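Local coordinates for interphotoreceptor retinoid-binding protein (Xenopus laevis, PDB 1J7X) that probably binds and carries retinoids between the photoreceptors and the pigment epithelium of the retina, this chain being one functional unit of the protein, at residues H9-I14 against L254-P259; S22-T27 against T58-L63; Q30-L35 against Y52-L57. All blocks are in the same frame, centred on the assembly; numbering follows the deposited sequence.

Contact 1: residues H9-I14 against L254-P259; sequences HQLCDI and LSVTVP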
loop_
_atom_site.group_PDB
_atom_site.type_symbol
_atom_site.label_atom_id
_atom_site.label_comp_id
_atom_site.label_asym_id
_atom_site.label_seq_id
_atom_site.Cartn_x
_atom_site.Cartn_y
_atom_site.Cartn_z
ATOM N N HIS A 9 -10.587 5.536 29.343
ATOM C CA HIS A 9 -9.272 5.504 29.976
ATOM C C HIS A 9 -8.275 4.677 29.106
ATOM O O HIS A 9 -7.165 5.024 28.878
ATOM C CB HIS A 9 -9.388 4.866 31.420
ATOM C CG HIS A 9 -8.131 4.884 32.205
ATOM N ND1 HIS A 9 -7.561 3.743 32.715
ATOM C CD2 HIS A 9 -7.235 5.862 32.409
ATOM C CE1 HIS A 9 -6.397 4.042 33.256
ATOM N NE2 HIS A 9 -6.194 5.334 33.120
ATOM N N GLN A 10 -8.734 3.546 28.636
ATOM C CA GLN A 10 -7.857 2.695 27.863
ATOM C C GLN A 10 -7.518 3.449 26.545
ATOM O O GLN A 10 -6.348 3.458 26.093
ATOM C CB GLN A 10 -8.570 1.398 27.613
ATOM C CG GLN A 10 -8.776 0.468 28.818
ATOM C CD GLN A 10 -9.420 -0.919 28.467
ATOM O OE1 GLN A 10 -8.858 -1.714 27.667
ATOM N NE2 GLN A 10 -10.616 -1.161 29.001
ATOM N N LEU A 11 -8.538 4.026 25.946
ATOM C CA LEU A 11 -8.343 4.766 24.644
ATOM C C LEU A 11 -7.278 5.815 24.721
ATOM O O LEU A 11 -6.267 5.852 23.962
ATOM C CB LEU A 11 -9.655 5.350 24.154
ATOM C CG LEU A 11 -9.546 6.241 22.934
ATOM C CD1 LEU A 11 -9.036 5.444 21.758
ATOM C CD2 LEU A 11 -10.849 6.902 22.619
ATOM N N CYS A 12 -7.398 6.680 25.725
ATOM C CA CYS A 12 -6.397 7.716 25.867
ATOM C C CYS A 12 -5.007 7.163 26.066
ATOM O O CYS A 12 -4.067 7.730 25.541
ATOM C CB CYS A 12 -6.783 8.630 27.061
ATOM S SG CYS A 12 -8.137 9.673 26.608
ATOM N N ASP A 13 -4.887 6.082 26.794
ATOM C CA ASP A 13 -3.603 5.471 26.980
ATOM C C ASP A 13 -3.082 4.902 25.621
ATOM O O ASP A 13 -1.928 5.105 25.241
ATOM C CB ASP A 13 -3.740 4.363 28.001
ATOM C CG ASP A 13 -2.413 3.747 28.379
ATOM O OD1 ASP A 13 -1.460 4.523 28.643
ATOM O OD2 ASP A 13 -2.278 2.474 28.442
ATOM N N ILE A 14 -3.949 4.184 24.945
ATOM C CA ILE A 14 -3.552 3.590 23.693
ATOM C C ILE A 14 -3.063 4.683 22.747
ATOM O O ILE A 14 -2.033 4.526 22.149
ATOM C CB ILE A 14 -4.767 2.879 23.042
ATOM C CG1 ILE A 14 -5.333 1.718 23.897
ATOM C CG2 ILE A 14 -4.388 2.452 21.657
ATOM C CD1 ILE A 14 -4.427 0.679 24.125
ATOM N N LEU A 254 -15.500 -4.361 22.140
ATOM C CA LEU A 254 -14.952 -3.264 21.275
ATOM C C LEU A 254 -13.516 -3.290 21.176
ATOM O O LEU A 254 -12.819 -3.794 22.013
ATOM C CB LEU A 254 -15.336 -1.859 21.810
ATOM C CG LEU A 254 -16.804 -1.514 21.679
ATOM C CD1 LEU A 254 -17.043 -0.118 22.321
ATOM C CD2 LEU A 254 -17.249 -1.515 20.298
ATOM N N SER A 255 -13.013 -2.719 20.080
ATOM C CA SER A 255 -11.591 -2.562 19.915
ATOM C C SER A 255 -11.303 -1.279 19.178
ATOM O O SER A 255 -12.275 -0.616 18.636
ATOM C CB SER A 255 -11.022 -3.719 19.138
ATOM O OG SER A 255 -11.451 -3.562 17.809
ATOM N N VAL A 256 -10.045 -0.880 19.213
ATOM C CA VAL A 256 -9.632 0.285 18.437
ATOM C C VAL A 256 -8.462 0.003 17.479
ATOM O O VAL A 256 -7.454 -0.562 17.829
ATOM C CB VAL A 256 -9.372 1.542 19.338
ATOM C CG1 VAL A 256 -8.098 1.322 20.154
ATOM C CG2 VAL A 256 -9.179 2.816 18.507
ATOM N N THR A 257 -8.589 0.380 16.188
ATOM C CA THR A 257 -7.511 0.284 15.247
ATOM C C THR A 257 -6.875 1.580 15.161
ATOM O O THR A 257 -7.556 2.623 15.007
ATOM C CB THR A 257 -8.013 -0.059 13.783
ATOM O OG1 THR A 257 -8.724 -1.265 13.804
ATOM C CG2 THR A 257 -6.821 -0.247 12.835
ATOM N N VAL A 258 -5.591 1.545 15.419
ATOM C CA VAL A 258 -4.781 2.744 15.476
ATOM C C VAL A 258 -3.623 2.781 14.512
ATOM O O VAL A 258 -2.807 1.851 14.466
ATOM C CB VAL A 258 -4.220 2.933 16.930
ATOM C CG1 VAL A 258 -3.408 4.174 16.998
ATOM C CG2 VAL A 258 -5.348 2.956 17.913
ATOM N N PRO A 259 -3.532 3.825 13.677
ATOM C CA PRO A 259 -2.391 3.887 12.793
ATOM C C PRO A 259 -1.152 4.183 13.573
ATOM O O PRO A 259 -1.179 5.118 14.293
ATOM C CB PRO A 259 -2.745 5.021 11.838
ATOM C CG PRO A 259 -3.654 5.915 12.694
ATOM C CD PRO A 259 -4.465 4.941 13.436
#
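Helix residues 9-14 and strand residues 254-259 run almost in the same direction, their axes 17° apart and 10.2 Å from each other at closest approach, with the CA atoms of Leu11 and Val256, and of Ile14 and Val258, nearest each other. The contact is wholly apolar. Ile14 does most of the work from the helix: its CG2 methyl, lying anti to the backbone N because chi1 is -62°, drops between two strand side chains, touching Val258 CG2 at 3.9 Å and Val256 CG1 at 4.2 Å. Ile14 and Val256 lie side by side, running opposite ways, whereas Ile14 meets Val258 at a slant. Here a helix of the N-terminal region lies on one face of an antiparallel sheet: strand 254-265 is bonded through its backbone to strands 64-67 and 244-248, and the alternation of the strand sends Val256 and Val258 toward the helix while Thr257 points away from it. Phe247 of strand 244-248 also touches Ile14. One turn earlier, Leu11 lies roughly perpendicular to Val256 and takes the methyl that Ile14 leaves to it, with Leu11 CD1 4.2 Å from Val256 CG2.

Contact 2: residues S22-T27 against T58-L63; sequences SERIPT and TEDPRL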
loop_
_atom_site.group_PDB
_atom_site.type_symbol
_atom_site.label_atom_id
_atom_site.label_comp_id
_atom_site.label_asym_id
_atom_site.label_seq_id
_atom_site.Cartn_x
_atom_site.Cartn_y
_atom_site.Cartn_z
ATOM N N SER A 22 1.582 11.836 16.953
ATOM C CA SER A 22 1.846 12.271 18.342
ATOM C C SER A 22 1.484 13.705 18.690
ATOM O O SER A 22 1.024 14.009 19.839
ATOM C CB SER A 22 3.282 11.914 18.706
ATOM O OG SER A 22 4.173 12.764 18.000
ATOM N N GLU A 23 1.644 14.545 17.689
ATOM C CA GLU A 23 1.408 15.954 17.837
ATOM C C GLU A 23 -0.011 16.233 18.067
ATOM O O GLU A 23 -0.357 17.324 18.444
ATOM C CB GLU A 23 1.974 16.726 16.624
ATOM C CG GLU A 23 1.299 16.435 15.299
ATOM C CD GLU A 23 2.064 15.483 14.373
ATOM O OE1 GLU A 23 2.464 14.385 14.848
ATOM O OE2 GLU A 23 2.235 15.890 13.163
ATOM N N ARG A 24 -0.910 15.232 17.868
ATOM C CA ARG A 24 -2.303 15.468 18.114
ATOM C C ARG A 24 -2.736 15.056 19.521
ATOM O O ARG A 24 -3.839 15.356 19.921
ATOM C CB ARG A 24 -3.187 14.715 17.057
ATOM C CG ARG A 24 -2.933 15.286 15.641
ATOM C CD ARG A 24 -3.556 14.566 14.572
ATOM N NE ARG A 24 -3.314 15.144 13.256
ATOM C CZ ARG A 24 -3.813 14.610 12.131
ATOM N NH1 ARG A 24 -4.556 13.506 12.201
ATOM N NH2 ARG A 24 -3.597 15.170 10.971
ATOM N N ILE A 25 -1.854 14.375 20.264
ATOM C CA ILE A 25 -2.226 13.797 21.518
ATOM C C ILE A 25 -2.632 14.872 22.554
ATOM O O ILE A 25 -3.636 14.692 23.239
ATOM C CB ILE A 25 -1.132 12.938 22.053
ATOM C CG1 ILE A 25 -0.847 11.754 21.104
ATOM C CG2 ILE A 25 -1.449 12.432 23.421
ATOM C CD1 ILE A 25 -2.027 10.880 20.766
ATOM N N PRO A 26 -1.844 15.948 22.679
ATOM C CA PRO A 26 -2.225 16.975 23.685
ATOM C C PRO A 26 -3.650 17.418 23.570
ATOM O O PRO A 26 -4.415 17.343 24.533
ATOM C CB PRO A 26 -1.223 18.064 23.419
ATOM C CG PRO A 26 -0.044 17.387 22.944
ATOM C CD PRO A 26 -0.574 16.315 21.968
ATOM N N THR A 27 -4.049 17.825 22.365
ATOM C CA THR A 27 -5.405 18.250 22.081
ATOM C C THR A 27 -6.504 17.192 22.283
ATOM O O THR A 27 -7.620 17.480 22.807
ATOM C CB THR A 27 -5.417 18.821 20.678
ATOM O OG1 THR A 27 -4.630 19.994 20.734
ATOM C CG2 THR A 27 -6.796 19.317 20.289
ATOM N N THR A 58 -9.312 14.628 14.352
ATOM C CA THR A 58 -8.097 14.151 13.628
ATOM C C THR A 58 -8.212 14.063 12.140
ATOM O O THR A 58 -7.224 14.084 11.439
ATOM C CB THR A 58 -7.673 12.710 14.079
ATOM O OG1 THR A 58 -8.703 11.781 13.685
ATOM C CG2 THR A 58 -7.576 12.648 15.642
ATOM N N GLU A 59 -9.396 13.881 11.599
ATOM C CA GLU A 59 -9.536 13.751 10.164
ATOM C C GLU A 59 -8.691 12.649 9.659
ATOM O O GLU A 59 -8.049 12.771 8.610
ATOM C CB GLU A 59 -9.267 15.050 9.415
ATOM C CG GLU A 59 -10.302 16.150 9.787
ATOM C CD GLU A 59 -10.116 17.400 8.858
ATOM O OE1 GLU A 59 -8.996 17.686 8.459
ATOM O OE2 GLU A 59 -11.083 18.039 8.499
ATOM N N ASP A 60 -8.615 11.589 10.436
ATOM C CA ASP A 60 -7.819 10.416 10.146
ATOM C C ASP A 60 -8.683 9.227 10.216
ATOM O O ASP A 60 -8.758 8.536 11.257
ATOM C CB ASP A 60 -6.659 10.347 11.156
ATOM C CG ASP A 60 -5.687 9.261 10.885
ATOM O OD1 ASP A 60 -5.878 8.413 10.001
ATOM O OD2 ASP A 60 -4.605 9.153 11.579
ATOM N N PRO A 61 -9.208 8.797 9.054
ATOM C CA PRO A 61 -10.052 7.611 8.965
ATOM C C PRO A 61 -9.446 6.243 9.414
ATOM O O PRO A 61 -10.193 5.289 9.620
ATOM C CB PRO A 61 -10.433 7.527 7.432
ATOM C CG PRO A 61 -10.170 8.839 6.894
ATOM C CD PRO A 61 -9.013 9.456 7.753
ATOM N N ARG A 62 -8.135 6.197 9.583
ATOM C CA ARG A 62 -7.453 4.977 9.977
ATOM C C ARG A 62 -7.708 4.634 11.461
ATOM O O ARG A 62 -7.680 3.490 11.847
ATOM C CB ARG A 62 -5.955 5.116 9.712
ATOM C CG ARG A 62 -5.526 5.403 8.281
ATOM C CD ARG A 62 -4.077 5.680 8.171
ATOM N NE ARG A 62 -3.717 6.848 8.987
ATOM C CZ ARG A 62 -2.508 7.147 9.328
ATOM N NH1 ARG A 62 -1.478 6.516 8.779
ATOM N NH2 ARG A 62 -2.321 8.126 10.178
ATOM N N LEU A 63 -7.955 5.668 12.283
ATOM C CA LEU A 63 -8.188 5.557 13.687
ATOM C C LEU A 63 -9.652 5.358 13.823
ATOM O O LEU A 63 -10.456 6.285 13.622
ATOM C CB LEU A 63 -7.742 6.858 14.379
ATOM C CG LEU A 63 -8.057 7.047 15.812
ATOM C CD1 LEU A 63 -7.373 5.897 16.554
ATOM C CD2 LEU A 63 -7.607 8.436 16.337
#
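Asp60 OD1 is gripped twice by Arg62, through the backbone N from above the carboxylate plane and through NE on the syn side, the latter bond 2.9 Å long and nearly straight at 174°. Arg62 NH2 takes Asp60 OD2 at 2.9 Å, completing a side-on salt bridge. From the other segment comes Arg24, its chain extended from CG to NE, which brings NH1 to the end of helix 43-58. Arg24 NH1 lies 2.8 Å from Thr58 O, but at an angle too poor for a hydrogen bond. Asp60 CB sits at the edge of the Arg24 guanidinium; Asp60 OD2, 4.4 Å from Arg24 NH1, is too far for a salt bridge, though the opposite charges probably attract. Tyr19 OH bonds to Asp60 OD2 and weakly to Arg24 NH1, while Phe21 forms a cation-pi pair with Arg24. Replacing Asp60 with an alanine would probably leave the Arg62 guanidinium without its carboxylate, held mainly by Asn262, and Tyr19 OH without this partner. Thr58 OG1, also bonded to Leu54 O, accepts from Asp60 N. An ST turn at Thr58 thus leads into an Asx turn at Asp60, overlaid on a type I beta turn from Asp60 to Leu63.

Contact 3: residues Q30-L35 against Y52-L57; sequences QHLPNL and YELQSL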
loop_
_atom_site.group_PDB
_atom_site.type_symbol
_atom_site.label_atom_id
_atom_site.label_comp_id
_atom_site.label_asym_id
_atom_site.label_seq_id
_atom_site.Cartn_x
_atom_site.Cartn_y
_atom_site.Cartn_z
ATOM N N GLN A 30 -7.197 16.803 25.845
ATOM C CA GLN A 30 -8.030 17.898 26.369
ATOM C C GLN A 30 -9.505 17.673 26.004
ATOM O O GLN A 30 -10.416 17.863 26.837
ATOM C CB GLN A 30 -7.596 19.231 25.751
ATOM C CG GLN A 30 -6.227 19.740 26.232
ATOM C CD GLN A 30 -6.199 20.189 27.671
ATOM O OE1 GLN A 30 -7.272 20.603 28.207
ATOM N NE2 GLN A 30 -4.974 20.151 28.315
ATOM N N HIS A 31 -9.776 17.273 24.758
ATOM C CA HIS A 31 -11.135 17.190 24.336
ATOM C C HIS A 31 -11.845 15.926 24.830
ATOM O O HIS A 31 -12.990 15.953 25.223
ATOM C CB HIS A 31 -11.185 17.244 22.826
ATOM C CG HIS A 31 -11.054 18.615 22.263
ATOM N ND1 HIS A 31 -11.913 19.637 22.583
ATOM C CD2 HIS A 31 -10.165 19.133 21.382
ATOM C CE1 HIS A 31 -11.571 20.720 21.921
ATOM N NE2 HIS A 31 -10.510 20.442 21.182
ATOM N N LEU A 32 -11.228 14.777 24.669
ATOM C CA LEU A 32 -11.924 13.549 24.981
ATOM C C LEU A 32 -12.596 13.481 26.392
ATOM O O LEU A 32 -13.715 12.994 26.516
ATOM C CB LEU A 32 -11.019 12.388 24.802
ATOM C CG LEU A 32 -10.666 12.082 23.352
ATOM C CD1 LEU A 32 -9.677 10.949 23.210
ATOM C CD2 LEU A 32 -11.977 11.769 22.564
ATOM N N PRO A 33 -11.928 13.912 27.444
ATOM C CA PRO A 33 -12.518 13.882 28.761
ATOM C C PRO A 33 -13.581 14.943 28.921
ATOM O O PRO A 33 -14.331 14.882 29.857
ATOM C CB PRO A 33 -11.299 14.149 29.673
ATOM C CG PRO A 33 -10.144 13.811 28.853
ATOM C CD PRO A 33 -10.512 14.278 27.508
ATOM N N ASN A 34 -13.656 15.874 28.003
ATOM C CA ASN A 34 -14.583 16.963 28.092
ATOM C C ASN A 34 -15.960 16.672 27.480
ATOM O O ASN A 34 -16.888 17.403 27.699
ATOM C CB ASN A 34 -13.921 18.234 27.444
ATOM C CG ASN A 34 -14.784 19.510 27.550
ATOM O OD1 ASN A 34 -15.157 19.931 28.648
ATOM N ND2 ASN A 34 -15.113 20.119 26.380
ATOM N N LEU A 35 -16.039 15.650 26.660
ATOM C CA LEU A 35 -17.259 15.359 25.953
ATOM C C LEU A 35 -18.391 15.045 26.939
ATOM O O LEU A 35 -18.195 14.659 28.019
ATOM C CB LEU A 35 -17.045 14.171 25.039
ATOM C CG LEU A 35 -16.014 14.301 23.906
ATOM C CD1 LEU A 35 -15.949 12.948 23.122
ATOM C CD2 LEU A 35 -16.346 15.419 23.016
ATOM N N TYR A 52 -17.072 9.750 16.008
ATOM C CA TYR A 52 -17.418 11.114 15.437
ATOM C C TYR A 52 -16.519 12.160 15.975
ATOM O O TYR A 52 -15.987 13.057 15.265
ATOM C CB TYR A 52 -18.847 11.512 15.827
ATOM C CG TYR A 52 -19.423 12.598 14.885
ATOM C CD1 TYR A 52 -19.669 12.270 13.526
ATOM C CD2 TYR A 52 -19.741 13.817 15.316
ATOM C CE1 TYR A 52 -20.240 13.183 12.599
ATOM C CE2 TYR A 52 -20.288 14.766 14.424
ATOM C CZ TYR A 52 -20.503 14.451 13.041
ATOM O OH TYR A 52 -21.155 15.326 12.058
ATOM N N GLU A 53 -16.255 12.072 17.289
ATOM C CA GLU A 53 -15.338 12.999 17.911
ATOM C C GLU A 53 -13.927 12.833 17.423
ATOM O O GLU A 53 -13.270 13.808 17.052
ATOM C CB GLU A 53 -15.422 12.890 19.435
ATOM C CG GLU A 53 -15.059 14.196 20.111
ATOM C CD GLU A 53 -15.949 15.355 19.624
ATOM O OE1 GLU A 53 -17.178 15.146 19.556
ATOM O OE2 GLU A 53 -15.364 16.433 19.291
ATOM N N LEU A 54 -13.438 11.576 17.341
ATOM C CA LEU A 54 -12.107 11.407 16.830
ATOM C C LEU A 54 -11.911 11.961 15.410
ATOM O O LEU A 54 -10.888 12.570 15.128
ATOM C CB LEU A 54 -11.652 9.936 16.862
ATOM C CG LEU A 54 -11.440 9.366 18.339
ATOM C CD1 LEU A 54 -11.342 7.896 18.293
ATOM C CD2 LEU A 54 -10.180 9.959 18.961
ATOM N N GLN A 55 -12.868 11.710 14.532
ATOM C CA GLN A 55 -12.721 12.170 13.131
ATOM C C GLN A 55 -12.822 13.698 13.079
ATOM O O GLN A 55 -12.134 14.344 12.341
ATOM C CB GLN A 55 -13.786 11.558 12.270
ATOM C CG GLN A 55 -13.648 10.089 12.019
ATOM C CD GLN A 55 -12.168 9.715 11.608
ATOM O OE1 GLN A 55 -11.582 10.347 10.671
ATOM N NE2 GLN A 55 -11.525 8.839 12.409
ATOM N N SER A 56 -13.592 14.303 13.987
ATOM C CA SER A 56 -13.637 15.764 13.999
ATOM C C SER A 56 -12.352 16.390 14.409
ATOM O O SER A 56 -11.881 17.386 13.900
ATOM C CB SER A 56 -14.749 16.206 14.916
ATOM O OG SER A 56 -15.984 15.818 14.400
ATOM N N LEU A 57 -11.689 15.733 15.311
ATOM C CA LEU A 57 -10.471 16.192 15.825
ATOM C C LEU A 57 -9.265 15.751 15.094
ATOM O O LEU A 57 -8.244 16.460 15.205
ATOM C CB LEU A 57 -10.342 15.658 17.238
ATOM C CG LEU A 57 -11.434 16.155 18.182
ATOM C CD1 LEU A 57 -11.197 15.600 19.569
ATOM C CD2 LEU A 57 -11.320 17.755 18.212
#
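The imidazole of His31 meets Leu57 obliquely, neither squarely over a face nor at an edge, with His31 CD2 3.6 Å from Leu57 CD2. The other methyl of the leucine is used as well: Leu57 CD1 lies 3.6 Å from His31 CB, so that the two methyls lie along one side of the histidine, from CB to CD2. A second ring, that of Tyr52, carries Ser56 OG over one face, 4.3 Å above the plane and offset toward the rim. The same hydroxyl turns back to the helix and donates to Tyr52 O at 2.9 Å. That carbonyl oxygen also accepts from Ser56 N, and the two donors reach it from opposite faces of its plane. Across the interface, Leu35 packs on the CB-CG stem and the carboxylate carbon of Glu53. Leu35 CD1 is 3.4 Å from Glu53 CG, and Leu35 CD2 is 3.4 Å from Glu53 CD, a tight fit for carbon against carbon. The two side chains overlap along their lengths, pointing contrary ways. Glu53 is bent at chi2 (57°), which folds its carboxylate back beside the leucine methyl rather than extending it; a long, weak ion pair joins Glu53 OE1 to Lys49. The contact sets residues 30-35, at the C-terminal part of helix 25-31, against helix 43-58, and helix 2-18 completes a cluster of three helices in the N-terminal part of the chain. Leu28 of helix 25-31 lies against both Leu54 and Leu57. Leu32 touches Leu8, Cys12 and Leu15 of helix 2-18, while Leu32 CD1 comes only to 4.4 Å of Leu54 CD2.

The three contacts lie together on one side of the chain, their centres 10 to 13 Å apart and all more than 20 Å from the chain's centre. Contact 1 meets contact 2 at Pro259, partway along strand 254-265: Pro259 CB packs 3.3 Å from Arg62 CZ. Contacts 2 and 3, about 10 Å apart between centres, share helix 25-31 and are tied by Gln55, whose NE2 is 3.0 Å from Asp60 O in a probable hydrogen bond. Contacts 1 and 3 touch through helix 2-18, with Cys12 SG 3.9 Å from Leu32 CD1. Strand 254-265, far along the sequence, thus brings its sheet against the N-terminal helices.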